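Local coordinates for endo-arabinase (Bacteroides thetaiotaomicron, PDB 5C0P), which probably hydrolyses O-glycosidic bonds in L-arabinan breakdown, as a magnesium-binding member of glycosyl hydrolase family 43, at residues 150-163 with 194-208. Numbering follows the deposited sequence.
With MG (magnesium ion), chain B.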
loop_
_atom_site.group_PDB
_atom_site.type_symbol
_atom_site.label_atom_id
_atom_site.label_comp_id
_atom_site.label_asym_id
_atom_site.label_seq_id
_atom_site.Cartn_x
_atom_site.Cartn_y
_atom_site.Cartn_z
ATOM N N LEU A 150 -8.812 0.533 2.497
ATOM C CA LEU A 150 -8.897 0.442 1.037
ATOM C C LEU A 150 -8.269 -0.890 0.672
ATOM O O LEU A 150 -7.271 -1.276 1.261
ATOM C CB LEU A 150 -8.097 1.558 0.365
ATOM C CG LEU A 150 -8.326 2.980 0.854
ATOM C CD1 LEU A 150 -7.361 3.934 0.139
ATOM C CD2 LEU A 150 -9.765 3.386 0.644
ATOM N N PHE A 151 -8.848 -1.614 -0.277
ATOM C CA PHE A 151 -8.242 -2.880 -0.665
ATOM C C PHE A 151 -8.582 -3.268 -2.089
ATOM O O PHE A 151 -9.499 -2.710 -2.702
ATOM C CB PHE A 151 -8.589 -4.015 0.318
ATOM C CG PHE A 151 -10.046 -4.400 0.342
ATOM C CD1 PHE A 151 -10.538 -5.383 -0.509
ATOM C CD2 PHE A 151 -10.920 -3.794 1.240
ATOM C CE1 PHE A 151 -11.877 -5.747 -0.466
ATOM C CE2 PHE A 151 -12.262 -4.153 1.289
ATOM C CZ PHE A 151 -12.742 -5.129 0.437
ATOM N N CYS A 152 -7.832 -4.232 -2.605
ATOM C CA CYS A 152 -8.096 -4.779 -3.930
ATOM C C CYS A 152 -8.751 -6.132 -3.812
ATOM O O CYS A 152 -8.421 -6.924 -2.928
ATOM C CB CYS A 152 -6.782 -4.992 -4.673
ATOM S SG CYS A 152 -5.844 -3.496 -4.914
ATOM N N ARG A 153 -9.673 -6.410 -4.723
ATOM C CA ARG A 153 -10.158 -7.760 -4.887
ATOM C C ARG A 153 -9.474 -8.257 -6.142
ATOM O O ARG A 153 -9.621 -7.660 -7.217
ATOM C CB ARG A 153 -11.672 -7.792 -5.041
ATOM C CG ARG A 153 -12.214 -9.171 -4.826
ATOM C CD ARG A 153 -13.711 -9.249 -4.947
ATOM N NE ARG A 153 -14.093 -10.652 -5.000
ATOM C CZ ARG A 153 -15.326 -11.080 -5.222
ATOM N NH1 ARG A 153 -16.300 -10.203 -5.414
ATOM N NH2 ARG A 153 -15.580 -12.380 -5.255
ATOM N N GLU A 154 -8.725 -9.341 -5.991
ATOM C CA GLU A 154 -7.777 -9.792 -7.009
ATOM C C GLU A 154 -8.387 -10.134 -8.367
ATOM O O GLU A 154 -9.390 -10.840 -8.463
ATOM C CB GLU A 154 -6.944 -10.967 -6.486
ATOM C CG GLU A 154 -5.603 -11.101 -7.195
ATOM C CD GLU A 154 -4.589 -11.932 -6.426
ATOM O OE1 GLU A 154 -4.907 -12.420 -5.318
ATOM O OE2 GLU A 154 -3.462 -12.086 -6.939
ATOM N N TRP A 155 -7.733 -9.645 -9.414
ATOM C CA TRP A 155 -8.204 -9.804 -10.785
ATOM C C TRP A 155 -8.309 -11.251 -11.251
ATOM O O TRP A 155 -9.088 -11.554 -12.152
ATOM C CB TRP A 155 -7.311 -9.010 -11.733
ATOM C CG TRP A 155 -5.948 -9.609 -11.893
ATOM C CD1 TRP A 155 -4.900 -9.528 -11.016
ATOM C CD2 TRP A 155 -5.488 -10.381 -13.004
ATOM N NE1 TRP A 155 -3.817 -10.214 -11.519
ATOM C CE2 TRP A 155 -4.152 -10.738 -12.737
ATOM C CE3 TRP A 155 -6.075 -10.798 -14.198
ATOM C CZ2 TRP A 155 -3.396 -11.504 -13.628
ATOM C CZ3 TRP A 155 -5.319 -11.555 -15.082
ATOM C CH2 TRP A 155 -3.995 -11.899 -14.791
ATOM N N LEU A 156 -7.534 -12.147 -10.646
ATOM C CA LEU A 156 -7.616 -13.557 -10.995
ATOM C C LEU A 156 -9.001 -14.115 -10.667
ATOM O O LEU A 156 -9.440 -15.097 -11.264
ATOM C CB LEU A 156 -6.541 -14.354 -10.256
ATOM C CG LEU A 156 -5.141 -14.145 -10.836
ATOM C CD1 LEU A 156 -4.120 -14.998 -10.106
ATOM C CD2 LEU A 156 -5.144 -14.463 -12.318
ATOM N N GLU A 157 -9.669 -13.467 -9.716
ATOM C CA GLU A 157 -11.021 -13.827 -9.298
ATOM C C GLU A 157 -12.072 -12.980 -10.031
ATOM O O GLU A 157 -13.109 -13.491 -10.468
ATOM C CB GLU A 157 -11.130 -13.620 -7.782
ATOM C CG GLU A 157 -12.502 -13.866 -7.175
ATOM C CD GLU A 157 -12.431 -14.101 -5.669
ATOM O OE1 GLU A 157 -12.695 -13.158 -4.903
ATOM O OE2 GLU A 157 -12.120 -15.231 -5.254
ATOM N N THR A 158 -11.788 -11.689 -10.185
ATOM C CA THR A 158 -12.785 -10.735 -10.681
ATOM C C THR A 158 -12.676 -10.395 -12.164
ATOM O O THR A 158 -13.580 -9.761 -12.716
ATOM C CB THR A 158 -12.728 -9.412 -9.894
ATOM O OG1 THR A 158 -11.433 -8.814 -10.048
ATOM C CG2 THR A 158 -12.983 -9.672 -8.429
ATOM N N ILE A 159 -11.574 -10.813 -12.791
ATOM C CA ILE A 159 -11.237 -10.492 -14.186
ATOM C C ILE A 159 -10.862 -9.023 -14.375
ATOM O O ILE A 159 -9.700 -8.704 -14.637
ATOM C CB ILE A 159 -12.317 -10.936 -15.205
ATOM C CG1 ILE A 159 -12.804 -12.350 -14.892
ATOM C CG2 ILE A 159 -11.760 -10.865 -16.616
ATOM C CD1 ILE A 159 -11.696 -13.392 -14.850
ATOM N N ASP A 160 -11.846 -8.135 -14.255
ATOM C CA ASP A 160 -11.594 -6.705 -14.159
ATOM C C ASP A 160 -11.326 -6.444 -12.674
ATOM O O ASP A 160 -12.244 -6.523 -11.850
ATOM C CB ASP A 160 -12.824 -5.919 -14.639
ATOM C CG ASP A 160 -12.472 -4.559 -15.221
ATOM O OD1 ASP A 160 -11.286 -4.160 -15.163
ATOM O OD2 ASP A 160 -13.397 -3.883 -15.740
ATOM N N GLY A 161 -10.064 -6.185 -12.332
ATOM C CA GLY A 161 -9.653 -5.995 -10.950
ATOM C C GLY A 161 -10.471 -4.899 -10.302
ATOM O O GLY A 161 -10.877 -3.954 -10.979
ATOM N N GLU A 162 -10.718 -5.033 -9.001
ATOM C CA GLU A 162 -11.605 -4.127 -8.287
ATOM C C GLU A 162 -10.888 -3.474 -7.108
ATOM O O GLU A 162 -10.016 -4.075 -6.491
ATOM C CB GLU A 162 -12.827 -4.902 -7.791
ATOM C CG GLU A 162 -13.714 -5.427 -8.940
ATOM C CD GLU A 162 -14.820 -6.372 -8.494
ATOM O OE1 GLU A 162 -14.909 -6.701 -7.289
ATOM O OE2 GLU A 162 -15.614 -6.794 -9.370
ATOM N N ILE A 163 -11.263 -2.239 -6.803
ATOM C CA ILE A 163 -10.782 -1.562 -5.605
ATOM C C ILE A 163 -11.985 -1.154 -4.750
ATOM O O ILE A 163 -12.980 -0.626 -5.272
ATOM C CB ILE A 163 -9.892 -0.345 -5.959
ATOM C CG1 ILE A 163 -8.550 -0.850 -6.486
ATOM C CG2 ILE A 163 -9.680 0.548 -4.736
ATOM C CD1 ILE A 163 -7.609 0.235 -7.000
ATOM N N ILE A 194 -3.568 -8.070 -18.963
ATOM C CA ILE A 194 -2.466 -9.012 -19.007
ATOM C C ILE A 194 -3.016 -10.427 -18.915
ATOM O O ILE A 194 -4.181 -10.628 -18.554
ATOM C CB ILE A 194 -1.457 -8.776 -17.872
ATOM C CG1 ILE A 194 -2.111 -9.016 -16.511
ATOM C CG2 ILE A 194 -0.867 -7.376 -17.975
ATOM C CD1 ILE A 194 -1.094 -9.153 -15.380
ATOM N N THR A 195 -2.181 -11.402 -19.248
ATOM C CA THR A 195 -2.593 -12.795 -19.198
ATOM C C THR A 195 -1.718 -13.563 -18.216
ATOM O O THR A 195 -0.490 -13.531 -18.306
ATOM C CB THR A 195 -2.536 -13.445 -20.596
ATOM O OG1 THR A 195 -3.446 -12.769 -21.477
ATOM C CG2 THR A 195 -2.911 -14.921 -20.532
ATOM N N SER A 196 -2.356 -14.230 -17.259
ATOM C CA SER A 196 -1.632 -15.061 -16.301
ATOM C C SER A 196 -2.569 -16.084 -15.687
ATOM O O SER A 196 -3.754 -15.803 -15.497
ATOM C CB SER A 196 -1.028 -14.200 -15.193
ATOM O OG SER A 196 -0.253 -14.992 -14.307
ATOM N N SER A 197 -2.033 -17.262 -15.374
ATOM C CA SER A 197 -2.784 -18.310 -14.681
ATOM C C SER A 197 -4.092 -18.649 -15.390
ATOM O O SER A 197 -5.109 -18.917 -14.746
ATOM C CB SER A 197 -3.054 -17.911 -13.227
ATOM O OG SER A 197 -1.849 -17.572 -12.561
ATOM N N GLY A 198 -4.052 -18.618 -16.718
ATOM C CA GLY A 198 -5.194 -18.981 -17.536
ATOM C C GLY A 198 -6.234 -17.888 -17.727
ATOM O O GLY A 198 -7.302 -18.140 -18.282
ATOM N N VAL A 199 -5.926 -16.673 -17.279
ATOM C CA VAL A 199 -6.896 -15.583 -17.284
ATOM C C VAL A 199 -6.331 -14.314 -17.927
ATOM O O VAL A 199 -5.165 -13.978 -17.712
ATOM C CB VAL A 199 -7.321 -15.237 -15.842
ATOM C CG1 VAL A 199 -8.385 -14.162 -15.833
ATOM C CG2 VAL A 199 -7.809 -16.476 -15.116
ATOM N N THR A 200 -7.158 -13.608 -18.703
ATOM C CA THR A 200 -6.782 -12.306 -19.242
ATOM C C THR A 200 -7.676 -11.242 -18.620
ATOM O O THR A 200 -8.904 -11.283 -18.756
ATOM C CB THR A 200 -6.908 -12.253 -20.775
ATOM O OG1 THR A 200 -6.023 -13.216 -21.360
ATOM C CG2 THR A 200 -6.545 -10.869 -21.289
ATOM N N GLY A 201 -7.065 -10.294 -17.920
ATOM C CA GLY A 201 -7.833 -9.296 -17.199
ATOM C C GLY A 201 -6.970 -8.130 -16.780
ATOM O O GLY A 201 -5.824 -8.012 -17.221
ATOM N N ASN A 202 -7.516 -7.288 -15.910
ATOM C CA ASN A 202 -6.871 -6.035 -15.528
ATOM C C ASN A 202 -6.545 -5.998 -14.045
ATOM O O ASN A 202 -7.425 -6.182 -13.200
ATOM C CB ASN A 202 -7.776 -4.851 -15.872
ATOM C CG ASN A 202 -8.200 -4.855 -17.320
ATOM O OD1 ASN A 202 -7.360 -4.916 -18.217
ATOM N ND2 ASN A 202 -9.512 -4.814 -17.561
ATOM N N VAL A 203 -5.276 -5.755 -13.736
ATOM C CA VAL A 203 -4.784 -5.753 -12.364
ATOM C C VAL A 203 -5.220 -4.502 -11.601
ATOM O O VAL A 203 -5.223 -3.399 -12.160
ATOM C CB VAL A 203 -3.248 -5.808 -12.382
ATOM C CG1 VAL A 203 -2.647 -5.554 -10.983
ATOM C CG2 VAL A 203 -2.771 -7.133 -12.959
ATOM N N THR A 204 -5.599 -4.677 -10.332
ATOM C CA THR A 204 -5.629 -3.575 -9.370
ATOM C C THR A 204 -4.640 -3.868 -8.248
ATOM O O THR A 204 -4.720 -4.921 -7.598
ATOM C CB THR A 204 -7.009 -3.332 -8.744
ATOM O OG1 THR A 204 -7.546 -4.568 -8.262
ATOM C CG2 THR A 204 -7.973 -2.717 -9.748
ATOM N N ASP A 205 -3.714 -2.933 -8.038
ATOM C CA ASP A 205 -2.733 -2.998 -6.956
ATOM C C ASP A 205 -2.724 -1.682 -6.183
ATOM O O ASP A 205 -2.988 -0.614 -6.738
ATOM C CB ASP A 205 -1.305 -3.190 -7.512
ATOM C CG ASP A 205 -0.953 -4.638 -7.853
ATOM O OD1 ASP A 205 -1.690 -5.581 -7.495
ATOM O OD2 ASP A 205 0.125 -4.836 -8.463
ATOM N N ALA A 206 -2.406 -1.769 -4.895
ATOM C CA ALA A 206 -1.840 -0.638 -4.147
ATOM C C ALA A 206 -2.656 0.647 -3.950
ATOM O O ALA A 206 -2.088 1.729 -3.992
ATOM C CB ALA A 206 -0.483 -0.276 -4.766
ATOM N N PRO A 207 -3.971 0.548 -3.697
ATOM C CA PRO A 207 -4.696 1.807 -3.486
ATOM C C PRO A 207 -4.171 2.620 -2.296
ATOM O O PRO A 207 -3.904 2.078 -1.223
ATOM C CB PRO A 207 -6.127 1.338 -3.201
ATOM C CG PRO A 207 -5.960 -0.065 -2.669
ATOM C CD PRO A 207 -4.810 -0.631 -3.434
ATOM N N PHE A 208 -4.042 3.927 -2.499
ATOM C CA PHE A 208 -3.588 4.829 -1.458
ATOM C C PHE A 208 -4.198 6.198 -1.703
ATOM O O PHE A 208 -4.068 6.742 -2.796
ATOM C CB PHE A 208 -2.062 4.928 -1.467
ATOM C CG PHE A 208 -1.513 5.684 -0.284
ATOM C CD1 PHE A 208 -1.294 5.041 0.928
ATOM C CD2 PHE A 208 -1.254 7.037 -0.378
ATOM C CE1 PHE A 208 -0.806 5.739 2.027
ATOM C CE2 PHE A 208 -0.775 7.749 0.714
ATOM C CZ PHE A 208 -0.542 7.100 1.913
HETATM MG MG MG B . -15.582 -9.027 -12.706
HETATM O O HOH W 1 -6.279 -7.178 -8.842
HETATM O O HOH W 2 -14.898 -7.211 -11.843
HETATM O O HOH W 3 -15.279 -8.201 -14.581
HETATM O O HOH W 4 -16.031 -9.741 -10.789
HETATM O O HOH W 5 -16.079 -10.889 -13.545
HETATM O O HOH W 6 -17.508 -8.309 -12.746
#
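Trp155, in the short helix 155-158, lays its indole against the residues 194-203. CG stands between the backbone N and the carbonyl carbon (chi1 71°), which carries the ring across to the hairpin of strands 194-196 and 199-201. Val203 CG2 rests over one face, 3.7 Å from the centroid of the five-membered ring, a CH-pi contact; Ile194 CG1 makes a second over the six-membered ring, its side chain crossing the indole at about a right angle. Leu156 CD2 lies over the opposite face near the rim, while Ser196 N approaches the edge. Without the indole, as with an alanine here, Val203 CG2 and Ile194 CG1 would probably lose the ring they rest on, opening a gap between hairpin and helix. The backbones join at a single bridge, where Asn202 N donates to Ile159 O (2.9 Å) and Gly161 N to Asn202 O (2.8 Å). Asn202 ND2 also reaches Asp160 OD1 at 3.1 Å, nearly straight but from above the carboxylate plane; Ser186 OG bonds Asp160 OD2, and Ser193 OG bonds Asn202 OD1.

In the five-bladed beta-propeller of family 43, this contact joins neighbouring blades: strands 147-153 and 162-168 belong to one, strand 205-211 begins the next. Between them, Thr204 OG1 donates to Glu162 O (3.1 Å) from above the carbonyl plane, the face opposite that used by Arg153 N, and its CG2 presses on Gly161. Pro207 CD meets Cys152 SG at 3.4 Å; its CG and CB lie against Leu150 CB, and CB also reaches Ile163 CG2. At the end of the helix, Thr158 O binds a magnesium ion at 2.1 Å, five waters completing its shell; one of them bridges to Asp160 O and Glu162 OE2, while Glu162 OE1 is hydrogen-bonded to Tyr164 OH.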